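Local coordinates for protein Dye type peroxidase A (Streptomyces lividans 1326, PDB 6GZW) that is a haem enzyme of the dye-decolourising peroxidase family, which probably uses hydrogen peroxide to oxidise dyes and similar compounds, at residues N283-A286 and R287-P291; G260-E263 and S264-M267; A175-L178 and M179-D183; G246-K249 and S250-A253. All blocks are in the same frame, centred on the assembly; numbering follows the deposited sequence.

Three of the four contacts are buried and one lies at the surface, and their chemistry follows their place. Contact 1, on helix 285-288, and contact 3, in the loop before helix 195-199, both touch the haem: the first supplies the histidine bound to iron, the second an asparagine-aspartate-glutamine network beside the porphyrin. Contacts 2 and 4 share the long loop between helices 238-245 and 285-288, with centres about 9 Å apart. Contact 4, largely buried, pairs arginine with carboxylate and reaches the haem through Arg247, whereas surface contact 2 relies on a backbone turn, hydroxyls and a water. Arg176 of contact 3 bonds to the backbone of contact 4, and both touch the second subunit.

Contact 1: N283-A286 and R287-P291; sequences NAHA and RITRP. With HEM (protoporphyrin IX containing Fe), chain C.
His285 and Thr289, one helical turn apart, show how a short helix can present a metal ligand and pack against it at once. This is the proximal histidine of a dye-decolourising peroxidase, on helix 285-288 with Ala284 as N-cap. From CB the side chain leaves with CG anti to the backbone N (chi1 -176°), which carries the ring away from the helix to the haem. Thr289 CG2 lies over one face of the imidazole, a CH-pi contact 3.7 Å from the ring centroid, and comes within 3.6 Å of His285 CE1. Further along, ND1 is hydrogen-bonded to the carboxylate of Asp344, which fixes the rotation of the ring, while CD2 stands above the porphyrin, close to HEM NA. At the tip NE2 binds the iron at 2.1 Å; water 2 takes another iron site at 2.0 Å.

The backbone closes the same turn. His285 O accepts from Thr289 N and, at 2.7 Å, from Thr289 OG1, which reach it from opposite faces of its carbonyl plane. Ala284 O also has two donors, Arg287 N from above its carbonyl plane and Ile288 N in a nearly straight bond (170°). Arg290, whose NH2 forms a salt bridge with Asp292, joins through NH1 in a water-mediated link: water 1 accepts from Arg290 NH1 at 3.0 Å and lies within hydrogen-bonding distance of Ala286 O and of the haem propionate oxygen O1D.

Contact 2: G260-E263 and S264-M267; sequences GATE and STEM
Thr262 and Thr265 meet through two hydrogen bonds that illustrate how a hydroxyl can double the closure of a turn. The backbone N of Thr265 donates to Thr262 O at 3.0 Å, from well above the carbonyl plane. In return Thr262 N donates to Thr265 OG1, also at 3.0 Å and fairly straight (161°). Thr265 OG1 is placed by a chi1 of -65°, which sets it anti to its own carbonyl carbon; the hydroxyl then lies 3.6 Å from Ala261 CB, and Thr265 CG2 packs on that CB at 3.9 Å.

The backbone bond closes a type I beta turn from Thr262 to Thr265, in the loop between helices 238-245 and 285-288, and the hydroxyl bond braces it. Water 3 joins two further hydroxyls, 2.8 Å from Thr262 OG1 and 2.6 Å from Ser264 OG.

A second shell holds Glu263, the first of the two central residues. Its side chain, extended beyond CG, leads away from the turn, and OE1 is hydrogen-bonded to the hydroxyls of Thr185 and Thr174; the nearest atoms of the Glu263 side chain and the haem are about 7 Å apart. Its backbone O receives a weak bond from Arg247 NH1.

Contact 3: A175-L178 and M179-D183; sequences ARNL and MGQVD. With HEM (protoporphyrin IX containing Fe), chain C.
Asn177 OD1 is gripped by two backbone N-H groups: Gln181 N at 3.3 Å, which comes from above the amide plane, and Met179 N at 2.9 Å, a weak, bent bond. The other end of the same amide works as a donor. Asn177 ND2 reaches Asp183 OD2 at 2.9 Å, on the anti side of that oxygen, and Gln181 OE1 at 3.0 Å, both partners lying near the plane of the asparagine amide. The carboxylate stands almost square to that plane (89°), and the glutamine amide is turned nearly as far. With chi1 at 64°, Asn177 CG sits between its backbone N and carbonyl carbon, folding the amide back over the type I beta turn from Asn177 to Gly180.

Arg176 braces the turn from the subunit interface: NH1 bonds to Gly180 O at 2.8 Å, and Val182 CG2 covers one guanidinium face. Arg176 NH2 also forms a salt bridge with Asp76 of the second subunit. A single beta bridge, the non-hydrogen-bonded pair Arg176-Val182, joins the two legs, flanked by Asp183 N to Ala175 O at 2.9 Å and Asn177 N to Gln181 O.

Gln181 OE1 lies 3.4 Å from the haem methyl CMB, and Asp183 OD1 is salt-bridged to Arg301. Gly180, Asp183 and Gly184 spell the GXXDG motif characteristic of dye-decolourising peroxidases, whose aspartate lies on the distal side of the haem, as in relatives.

Contact 4: G246-K249 and S250-A253; sequences GRRK and SDGA
A chi1 of 66° places the Asp251 carboxylate between its backbone N and carbonyl carbon, and a bend at chi3 (-73°) swings the Arg248 guanidinium round to meet it, two torsions that, with the fold of the loop, set up a salt bridge. Arg248 grips the acid side-on: NH2 donates to the syn lone pair of Asp251 OD2 at 2.8 Å, nearly straight and within the guanidinium plane, while NE meets Asp251 OD1 at 3.1 Å, somewhat tilted from that plane. Ala253 CB packs over one face of the guanidinium, 3.3 Å from Arg248 NH2. The two bonds fix the rotation of both groups, though their planes stay 33° apart, and the neighbouring positive charge would be expected to favour ionised Asp251.

Asp251 OD1 has a second donor, Ala253 N at 3.0 Å, which comes from the opposite face of the carboxylate to Arg248 NE. The backbone closes the loop as well: Arg248 N donates to Ala253 O at 2.8 Å, and Gly252 N gives a weak bond to Arg248 O. Gly252, with no side chain, readily takes the positive phi at which the chain turns.

Arg247 takes another direction. Its extended side chain sends NH1 to Gly252 O at 3.0 Å, and the residue itself touches the haem. Lys249 NZ is bonded to Gln241 and Met179 O, and to Thr71 O of the second subunit.

The bond from Ala253 N to Asp251 OD1 forms an Asx turn at Asp251 to Ala253, set in a loop that lines the haem pocket through Arg247.

Contact 1: N283-A286 and R287-P291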
loop_
_atom_site.group_PDB
_atom_site.type_symbol
_atom_site.label_atom_id
_atom_site.label_comp_id
_atom_site.label_asym_id
_atom_site.label_seq_id
_atom_site.Cartn_x
_atom_site.Cartn_y
_atom_site.Cartn_z
ATOM N N ASN A 283 -9.636 1.626 33.193
ATOM C CA ASN A 283 -8.430 1.810 32.373
ATOM C C ASN A 283 -8.722 1.622 30.886
ATOM O O ASN A 283 -7.776 1.422 30.119
ATOM C CB ASN A 283 -7.313 0.856 32.814
ATOM C CG ASN A 283 -7.693 -0.627 32.677
ATOM O OD1 ASN A 283 -8.853 -0.974 32.445
ATOM N ND2 ASN A 283 -6.694 -1.508 32.797
ATOM N N ALA A 284 -9.994 1.689 30.472
ATOM C CA ALA A 284 -10.343 1.532 29.048
ATOM C C ALA A 284 -9.809 2.714 28.256
ATOM O O ALA A 284 -9.978 3.855 28.641
ATOM C CB ALA A 284 -11.839 1.430 28.860
ATOM N N HIS A 285 -9.218 2.440 27.098
ATOM C CA HIS A 285 -8.629 3.488 26.244
ATOM C C HIS A 285 -9.590 4.631 25.904
ATOM O O HIS A 285 -9.235 5.812 26.005
ATOM C CB HIS A 285 -8.140 2.812 24.968
ATOM C CG HIS A 285 -7.440 3.733 24.034
ATOM N ND1 HIS A 285 -6.130 4.118 24.214
ATOM C CD2 HIS A 285 -7.882 4.351 22.922
ATOM C CE1 HIS A 285 -5.785 4.932 23.226
ATOM N NE2 HIS A 285 -6.837 5.090 22.432
ATOM N N ALA A 286 -10.795 4.277 25.498
ATOM C CA ALA A 286 -11.802 5.279 25.115
ATOM C C ALA A 286 -12.477 5.975 26.304
ATOM O O ALA A 286 -13.285 6.913 26.098
ATOM C CB ALA A 286 -12.834 4.697 24.145
ATOM N N ARG A 287 -12.155 5.553 27.527
ATOM C CA ARG A 287 -12.447 6.375 28.708
ATOM C C ARG A 287 -11.318 7.368 28.970
ATOM O O ARG A 287 -11.516 8.579 28.985
ATOM C CB ARG A 287 -12.639 5.500 29.956
ATOM C CG ARG A 287 -12.811 6.293 31.251
ATOM C CD ARG A 287 -12.667 5.385 32.469
ATOM N NE ARG A 287 -13.856 4.575 32.665
ATOM C CZ ARG A 287 -14.930 4.942 33.360
ATOM N NH1 ARG A 287 -15.026 6.137 33.920
ATOM N NH2 ARG A 287 -15.969 4.111 33.447
ATOM N N ILE A 288 -10.118 6.836 29.162
ATOM C CA ILE A 288 -9.022 7.641 29.690
ATOM C C ILE A 288 -8.404 8.662 28.708
ATOM O O ILE A 288 -7.696 9.573 29.132
ATOM C CB ILE A 288 -7.958 6.778 30.383
ATOM C CG1 ILE A 288 -7.167 5.945 29.380
ATOM C CG2 ILE A 288 -8.611 5.908 31.481
ATOM C CD1 ILE A 288 -6.051 5.154 30.024
ATOM N N THR A 289 -8.696 8.515 27.419
ATOM C CA THR A 289 -8.228 9.482 26.414
ATOM C C THR A 289 -9.161 10.701 26.204
ATOM O O THR A 289 -8.781 11.662 25.527
ATOM C CB THR A 289 -8.094 8.789 25.038
ATOM O OG1 THR A 289 -9.341 8.162 24.756
ATOM C CG2 THR A 289 -6.982 7.781 25.028
ATOM N N ARG A 290 -10.358 10.701 26.802
ATOM C CA ARG A 290 -11.323 11.778 26.559
ATOM C C ARG A 290 -10.805 13.143 27.047
ATOM O O ARG A 290 -10.124 13.230 28.100
ATOM C CB ARG A 290 -12.656 11.488 27.239
ATOM C CG ARG A 290 -13.438 10.262 26.752
ATOM C CD ARG A 290 -14.503 9.839 27.763
ATOM N NE ARG A 290 -15.499 10.888 27.911
ATOM C CZ ARG A 290 -16.658 10.966 27.252
ATOM N NH1 ARG A 290 -17.014 10.059 26.341
ATOM N NH2 ARG A 290 -17.474 12.011 27.476
ATOM N N PRO A 291 -11.123 14.217 26.301
ATOM C CA PRO A 291 -10.766 15.541 26.818
ATOM C C PRO A 291 -11.306 15.803 28.234
ATOM O O PRO A 291 -10.581 16.361 29.047
ATOM C CB PRO A 291 -11.334 16.514 25.760
ATOM C CG PRO A 291 -11.348 15.707 24.473
ATOM C CD PRO A 291 -11.641 14.291 24.914
HETATM C CHA HEM C . -10.103 6.881 20.732
HETATM C CHB HEM C . -7.652 3.001 19.190
HETATM C CHC HEM C . -3.498 5.302 20.210
HETATM C CHD HEM C . -5.950 9.150 21.735
HETATM C C1A HEM C . -9.804 5.640 20.232
HETATM C C2A HEM C . -10.774 4.653 19.887
HETATM C C3A HEM C . -10.074 3.572 19.460
HETATM C C4A HEM C . -8.677 3.882 19.547
HETATM C CMA HEM C . -10.619 2.262 18.945
HETATM C CAA HEM C . -12.289 4.769 19.987
HETATM C CBA HEM C . -13.025 5.305 18.769
HETATM C CGA HEM C . -12.731 6.750 18.542
HETATM O O1A HEM C . -13.336 7.669 19.156
HETATM O O2A HEM C . -11.826 7.077 17.721
HETATM C C1B HEM C . -6.286 3.310 19.315
HETATM C C2B HEM C . -5.229 2.449 18.899
HETATM C C3B HEM C . -4.046 3.059 19.176
HETATM C C4B HEM C . -4.417 4.375 19.781
HETATM C CMB HEM C . -5.400 1.082 18.308
HETATM C CAB HEM C . -2.664 2.636 18.866
HETATM C CBB HEM C . -2.339 1.825 17.874
HETATM C C1C HEM C . -3.787 6.531 20.760
HETATM C C2C HEM C . -2.815 7.469 21.196
HETATM C C3C HEM C . -3.522 8.568 21.650
HETATM C C4C HEM C . -4.922 8.292 21.447
HETATM C CMC HEM C . -1.326 7.310 21.209
HETATM C CAC HEM C . -3.035 9.821 22.278
HETATM C CBC HEM C . -1.873 10.016 22.918
HETATM C C1D HEM C . -7.288 8.809 21.501
HETATM C C2D HEM C . -8.350 9.797 21.765
HETATM C C3D HEM C . -9.513 9.175 21.492
HETATM C C4D HEM C . -9.132 7.800 21.059
HETATM C CMD HEM C . -8.174 11.244 22.216
HETATM C CAD HEM C . -10.899 9.787 21.620
HETATM C CBD HEM C . -11.439 9.709 23.052
HETATM C CGD HEM C . -12.772 10.384 23.148
HETATM O O1D HEM C . -13.839 9.716 23.041
HETATM O O2D HEM C . -12.810 11.621 23.310
HETATM N NA HEM C . -8.521 5.126 20.116
HETATM N NB HEM C . -5.752 4.415 19.849
HETATM N NC HEM C . -5.038 7.005 20.969
HETATM N ND HEM C . -7.791 7.606 21.173
HETATM FE FE HEM C . -6.813 6.053 20.562
HETATM O O HOH W 1 -15.362 8.166 24.725
HETATM O O HOH W 2 -6.691 6.800 18.730
#

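Contact 2: G260-E263 and S264-M267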
loop_
_atom_site.group_PDB
_atom_site.type_symbol
_atom_site.label_atom_id
_atom_site.label_comp_id
_atom_site.label_asym_id
_atom_site.label_seq_id
_atom_site.Cartn_x
_atom_site.Cartn_y
_atom_site.Cartn_z
ATOM N N GLY A 260 -29.656 -0.826 21.315
ATOM C CA GLY A 260 -29.974 0.281 20.448
ATOM C C GLY A 260 -28.891 1.317 20.269
ATOM O O GLY A 260 -29.027 2.189 19.414
ATOM N N ALA A 261 -27.830 1.237 21.070
ATOM C CA ALA A 261 -26.786 2.260 21.026
ATOM C C ALA A 261 -25.958 2.074 19.765
ATOM O O ALA A 261 -25.808 0.957 19.282
ATOM C CB ALA A 261 -25.889 2.154 22.244
ATOM N N THR A 262 -25.403 3.171 19.273
ATOM C CA THR A 262 -24.465 3.173 18.142
ATOM C C THR A 262 -23.194 3.908 18.547
ATOM O O THR A 262 -23.060 4.355 19.676
ATOM C CB THR A 262 -25.123 3.863 16.930
ATOM O OG1 THR A 262 -25.336 5.256 17.211
ATOM C CG2 THR A 262 -26.464 3.179 16.599
ATOM N N GLU A 263 -22.250 4.066 17.610
ATOM C CA GLU A 263 -20.993 4.731 17.913
ATOM C C GLU A 263 -21.145 6.138 18.514
ATOM O O GLU A 263 -20.346 6.513 19.371
ATOM C CB GLU A 263 -20.085 4.775 16.659
ATOM C CG GLU A 263 -20.569 5.731 15.593
ATOM C CD GLU A 263 -19.693 5.766 14.346
ATOM O OE1 GLU A 263 -18.448 5.792 14.456
ATOM O OE2 GLU A 263 -20.294 5.842 13.252
ATOM N N SER A 264 -22.182 6.880 18.112
ATOM C CA SER A 264 -22.401 8.250 18.573
ATOM C C SER A 264 -23.102 8.337 19.911
ATOM O O SER A 264 -23.165 9.407 20.480
ATOM C CB SER A 264 -23.235 9.037 17.552
ATOM O OG SER A 264 -24.530 8.454 17.383
ATOM N N THR A 265 -23.650 7.237 20.402
ATOM C CA THR A 265 -24.331 7.260 21.691
ATOM C C THR A 265 -23.347 7.733 22.767
ATOM O O THR A 265 -22.187 7.281 22.837
ATOM C CB THR A 265 -24.871 5.875 22.028
ATOM O OG1 THR A 265 -25.884 5.519 21.089
ATOM C CG2 THR A 265 -25.483 5.829 23.461
ATOM N N GLU A 266 -23.792 8.645 23.622
ATOM C CA GLU A 266 -22.892 9.209 24.631
ATOM C C GLU A 266 -22.514 8.121 25.656
ATOM O O GLU A 266 -23.372 7.331 26.111
ATOM C CB GLU A 266 -23.555 10.403 25.346
ATOM C CG GLU A 266 -23.634 11.690 24.524
ATOM C CD GLU A 266 -22.291 12.303 24.205
ATOM O OE1 GLU A 266 -21.295 12.054 24.929
ATOM O OE2 GLU A 266 -22.234 13.041 23.210
ATOM N N MET A 267 -21.231 8.056 25.995
ATOM C CA MET A 267 -20.703 7.093 26.967
ATOM C C MET A 267 -21.162 7.489 28.373
ATOM O O MET A 267 -21.184 8.675 28.699
ATOM C CB MET A 267 -19.178 7.102 26.930
ATOM C CG MET A 267 -18.510 5.973 27.687
ATOM S SD MET A 267 -16.691 6.065 27.601
ATOM C CE MET A 267 -16.476 5.132 26.079
HETATM O O HOH W 3 -23.943 6.906 15.442
#

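Contact 3: A175-L178 and M179-D183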
loop_
_atom_site.group_PDB
_atom_site.type_symbol
_atom_site.label_atom_id
_atom_site.label_comp_id
_atom_site.label_asym_id
_atom_site.label_seq_id
_atom_site.Cartn_x
_atom_site.Cartn_y
_atom_site.Cartn_z
ATOM N N ALA A 175 -13.862 4.686 9.849
ATOM C CA ALA A 175 -12.760 3.780 9.511
ATOM C C ALA A 175 -12.556 2.684 10.562
ATOM O O ALA A 175 -13.032 2.788 11.679
ATOM C CB ALA A 175 -11.487 4.600 9.370
ATOM N N ARG A 176 -11.845 1.636 10.188
ATOM C CA ARG A 176 -11.328 0.653 11.108
ATOM C C ARG A 176 -9.813 0.656 11.076
ATOM O O ARG A 176 -9.190 1.158 10.113
ATOM C CB ARG A 176 -11.880 -0.733 10.787
ATOM C CG ARG A 176 -13.358 -0.865 11.131
ATOM C CD ARG A 176 -13.897 -2.271 10.890
ATOM N NE ARG A 176 -15.330 -2.291 11.164
ATOM C CZ ARG A 176 -15.872 -2.536 12.351
ATOM N NH1 ARG A 176 -15.138 -2.928 13.388
ATOM N NH2 ARG A 176 -17.191 -2.486 12.473
ATOM N N ASN A 177 -9.205 0.059 12.105
ATOM C CA ASN A 177 -7.757 -0.120 12.188
ATOM C C ASN A 177 -7.441 -1.639 12.158
ATOM O O ASN A 177 -8.356 -2.479 12.061
ATOM C CB ASN A 177 -7.191 0.609 13.406
ATOM C CG ASN A 177 -7.722 0.044 14.704
ATOM O OD1 ASN A 177 -7.988 -1.154 14.779
ATOM N ND2 ASN A 177 -7.887 0.893 15.728
ATOM N N LEU A 178 -6.163 -1.994 12.258
ATOM C CA LEU A 178 -5.776 -3.397 12.080
ATOM C C LEU A 178 -6.028 -4.236 13.341
ATOM O O LEU A 178 -5.876 -5.440 13.314
ATOM C CB LEU A 178 -4.334 -3.487 11.615
ATOM C CG LEU A 178 -3.953 -2.802 10.273
ATOM C CD1 LEU A 178 -2.507 -3.160 9.923
ATOM C CD2 LEU A 178 -4.939 -3.246 9.218
ATOM N N MET A 179 -6.420 -3.615 14.446
ATOM C CA MET A 179 -7.005 -4.362 15.575
ATOM C C MET A 179 -8.495 -4.666 15.365
ATOM O O MET A 179 -9.132 -5.334 16.223
ATOM C CB MET A 179 -6.765 -3.577 16.884
ATOM C CG MET A 179 -5.354 -3.783 17.434
ATOM S SD MET A 179 -5.043 -2.673 18.812
ATOM C CE MET A 179 -3.767 -3.592 19.632
ATOM N N GLY A 180 -9.079 -4.174 14.273
ATOM C CA GLY A 180 -10.474 -4.431 13.958
ATOM C C GLY A 180 -11.454 -3.500 14.663
ATOM O O GLY A 180 -12.667 -3.675 14.549
ATOM N N GLN A 181 -10.920 -2.481 15.308
ATOM C CA GLN A 181 -11.745 -1.499 15.990
ATOM C C GLN A 181 -12.315 -0.433 15.051
ATOM O O GLN A 181 -11.636 0.006 14.127
ATOM C CB GLN A 181 -10.930 -0.810 17.092
ATOM C CG GLN A 181 -10.455 -1.751 18.186
ATOM C CD GLN A 181 -9.069 -1.460 18.763
ATOM O OE1 GLN A 181 -8.364 -0.548 18.305
ATOM N NE2 GLN A 181 -8.653 -2.279 19.740
ATOM N N VAL A 182 -13.519 0.051 15.349
ATOM C CA VAL A 182 -13.989 1.312 14.802
ATOM C C VAL A 182 -13.053 2.391 15.341
ATOM O O VAL A 182 -12.835 2.478 16.548
ATOM C CB VAL A 182 -15.453 1.598 15.190
ATOM C CG1 VAL A 182 -15.905 2.966 14.693
ATOM C CG2 VAL A 182 -16.379 0.514 14.653
ATOM N N ASP A 183 -12.483 3.208 14.464
ATOM C CA ASP A 183 -11.469 4.180 14.873
ATOM C C ASP A 183 -11.735 5.529 14.170
ATOM O O ASP A 183 -11.623 5.649 12.939
ATOM C CB ASP A 183 -10.063 3.639 14.541
ATOM C CG ASP A 183 -8.941 4.391 15.235
ATOM O OD1 ASP A 183 -9.121 5.590 15.584
ATOM O OD2 ASP A 183 -7.861 3.794 15.482
HETATM C CHA HEM C . -10.103 6.881 20.732
HETATM C CHB HEM C . -7.652 3.001 19.190
HETATM C CHC HEM C . -3.498 5.302 20.210
HETATM C CHD HEM C . -5.950 9.150 21.735
HETATM C C1A HEM C . -9.804 5.640 20.232
HETATM C C2A HEM C . -10.774 4.653 19.887
HETATM C C3A HEM C . -10.074 3.572 19.460
HETATM C C4A HEM C . -8.677 3.882 19.547
HETATM C CMA HEM C . -10.619 2.262 18.945
HETATM C CAA HEM C . -12.289 4.769 19.987
HETATM C CBA HEM C . -13.025 5.305 18.769
HETATM C CGA HEM C . -12.731 6.750 18.542
HETATM O O1A HEM C . -13.336 7.669 19.156
HETATM O O2A HEM C . -11.826 7.077 17.721
HETATM C C1B HEM C . -6.286 3.310 19.315
HETATM C C2B HEM C . -5.229 2.449 18.899
HETATM C C3B HEM C . -4.046 3.059 19.176
HETATM C C4B HEM C . -4.417 4.375 19.781
HETATM C CMB HEM C . -5.400 1.082 18.308
HETATM C CAB HEM C . -2.664 2.636 18.866
HETATM C CBB HEM C . -2.339 1.825 17.874
HETATM C C1C HEM C . -3.787 6.531 20.760
HETATM C C2C HEM C . -2.815 7.469 21.196
HETATM C C3C HEM C . -3.522 8.568 21.650
HETATM C C4C HEM C . -4.922 8.292 21.447
HETATM C CMC HEM C . -1.326 7.310 21.209
HETATM C CAC HEM C . -3.035 9.821 22.278
HETATM C CBC HEM C . -1.873 10.016 22.918
HETATM C C1D HEM C . -7.288 8.809 21.501
HETATM C C2D HEM C . -8.350 9.797 21.765
HETATM C C3D HEM C . -9.513 9.175 21.492
HETATM C C4D HEM C . -9.132 7.800 21.059
HETATM C CMD HEM C . -8.174 11.244 22.216
HETATM C CAD HEM C . -10.899 9.787 21.620
HETATM C CBD HEM C . -11.439 9.709 23.052
HETATM C CGD HEM C . -12.772 10.384 23.148
HETATM O O1D HEM C . -13.839 9.716 23.041
HETATM O O2D HEM C . -12.810 11.621 23.310
HETATM N NA HEM C . -8.521 5.126 20.116
HETATM N NB HEM C . -5.752 4.415 19.849
HETATM N NC HEM C . -5.038 7.005 20.969
HETATM N ND HEM C . -7.791 7.606 21.173
HETATM FE FE HEM C . -6.813 6.053 20.562
HETATM O O HOH W 2 -6.691 6.800 18.730
#

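Contact 4: G246-K249 and S250-A253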
loop_
_atom_site.group_PDB
_atom_site.type_symbol
_atom_site.label_atom_id
_atom_site.label_comp_id
_atom_site.label_asym_id
_atom_site.label_seq_id
_atom_site.Cartn_x
_atom_site.Cartn_y
_atom_site.Cartn_z
ATOM N N GLY A 246 -13.279 -0.106 25.687
ATOM C CA GLY A 246 -14.522 0.466 26.230
ATOM C C GLY A 246 -15.623 0.730 25.209
ATOM O O GLY A 246 -16.654 1.371 25.513
ATOM N N ARG A 247 -15.429 0.215 23.989
ATOM C CA ARG A 247 -16.392 0.315 22.917
ATOM C C ARG A 247 -16.465 -1.025 22.182
ATOM O O ARG A 247 -15.497 -1.781 22.146
ATOM C CB ARG A 247 -15.993 1.400 21.914
ATOM C CG ARG A 247 -16.188 2.802 22.439
ATOM C CD ARG A 247 -15.641 3.883 21.529
ATOM N NE ARG A 247 -15.907 5.234 22.045
ATOM C CZ ARG A 247 -17.083 5.870 21.954
ATOM N NH1 ARG A 247 -18.133 5.303 21.386
ATOM N NH2 ARG A 247 -17.199 7.126 22.429
ATOM N N ARG A 248 -17.631 -1.325 21.630
ATOM C CA ARG A 248 -17.870 -2.565 20.935
ATOM C C ARG A 248 -17.180 -2.565 19.577
ATOM O O ARG A 248 -17.105 -1.534 18.900
ATOM C CB ARG A 248 -19.372 -2.775 20.715
ATOM C CG ARG A 248 -20.191 -2.795 21.997
ATOM C CD ARG A 248 -21.552 -3.445 21.789
ATOM N NE ARG A 248 -22.501 -2.615 21.032
ATOM C CZ ARG A 248 -23.575 -1.996 21.541
ATOM N NH1 ARG A 248 -23.865 -2.061 22.848
ATOM N NH2 ARG A 248 -24.381 -1.305 20.732
ATOM N N LYS A 249 -16.718 -3.736 19.162
ATOM C CA LYS A 249 -16.073 -3.887 17.855
ATOM C C LYS A 249 -17.100 -3.849 16.730
ATOM O O LYS A 249 -16.810 -3.297 15.656
ATOM C CB LYS A 249 -15.248 -5.176 17.776
ATOM C CG LYS A 249 -14.109 -5.236 18.784
ATOM C CD LYS A 249 -13.101 -6.348 18.489
ATOM C CE LYS A 249 -12.077 -5.947 17.453
ATOM N NZ LYS A 249 -11.275 -7.114 17.027
ATOM N N SER A 250 -18.277 -4.430 16.950
ATOM C CA SER A 250 -19.271 -4.518 15.871
ATOM C C SER A 250 -19.664 -3.133 15.316
ATOM O O SER A 250 -19.675 -2.909 14.107
ATOM C CB SER A 250 -20.518 -5.274 16.344
ATOM O OG SER A 250 -21.031 -4.712 17.537
ATOM N N ASP A 251 -20.012 -2.231 16.228
ATOM C CA ASP A 251 -20.628 -0.940 15.861
ATOM C C ASP A 251 -19.981 0.288 16.495
ATOM O O ASP A 251 -20.417 1.410 16.238
ATOM C CB ASP A 251 -22.129 -0.992 16.182
ATOM C CG ASP A 251 -22.427 -1.102 17.681
ATOM O OD1 ASP A 251 -21.504 -1.191 18.516
ATOM O OD2 ASP A 251 -23.625 -1.120 18.042
ATOM N N GLY A 252 -18.946 0.088 17.310
ATOM C CA GLY A 252 -18.259 1.198 17.967
ATOM C C GLY A 252 -18.999 1.871 19.091
ATOM O O GLY A 252 -18.545 2.890 19.587
ATOM N N ALA A 253 -20.089 1.275 19.569
ATOM C CA ALA A 253 -20.873 1.896 20.656
ATOM C C ALA A 253 -20.129 1.771 21.983
ATOM O O ALA A 253 -19.403 0.803 22.211
ATOM C CB ALA A 253 -22.223 1.217 20.768
#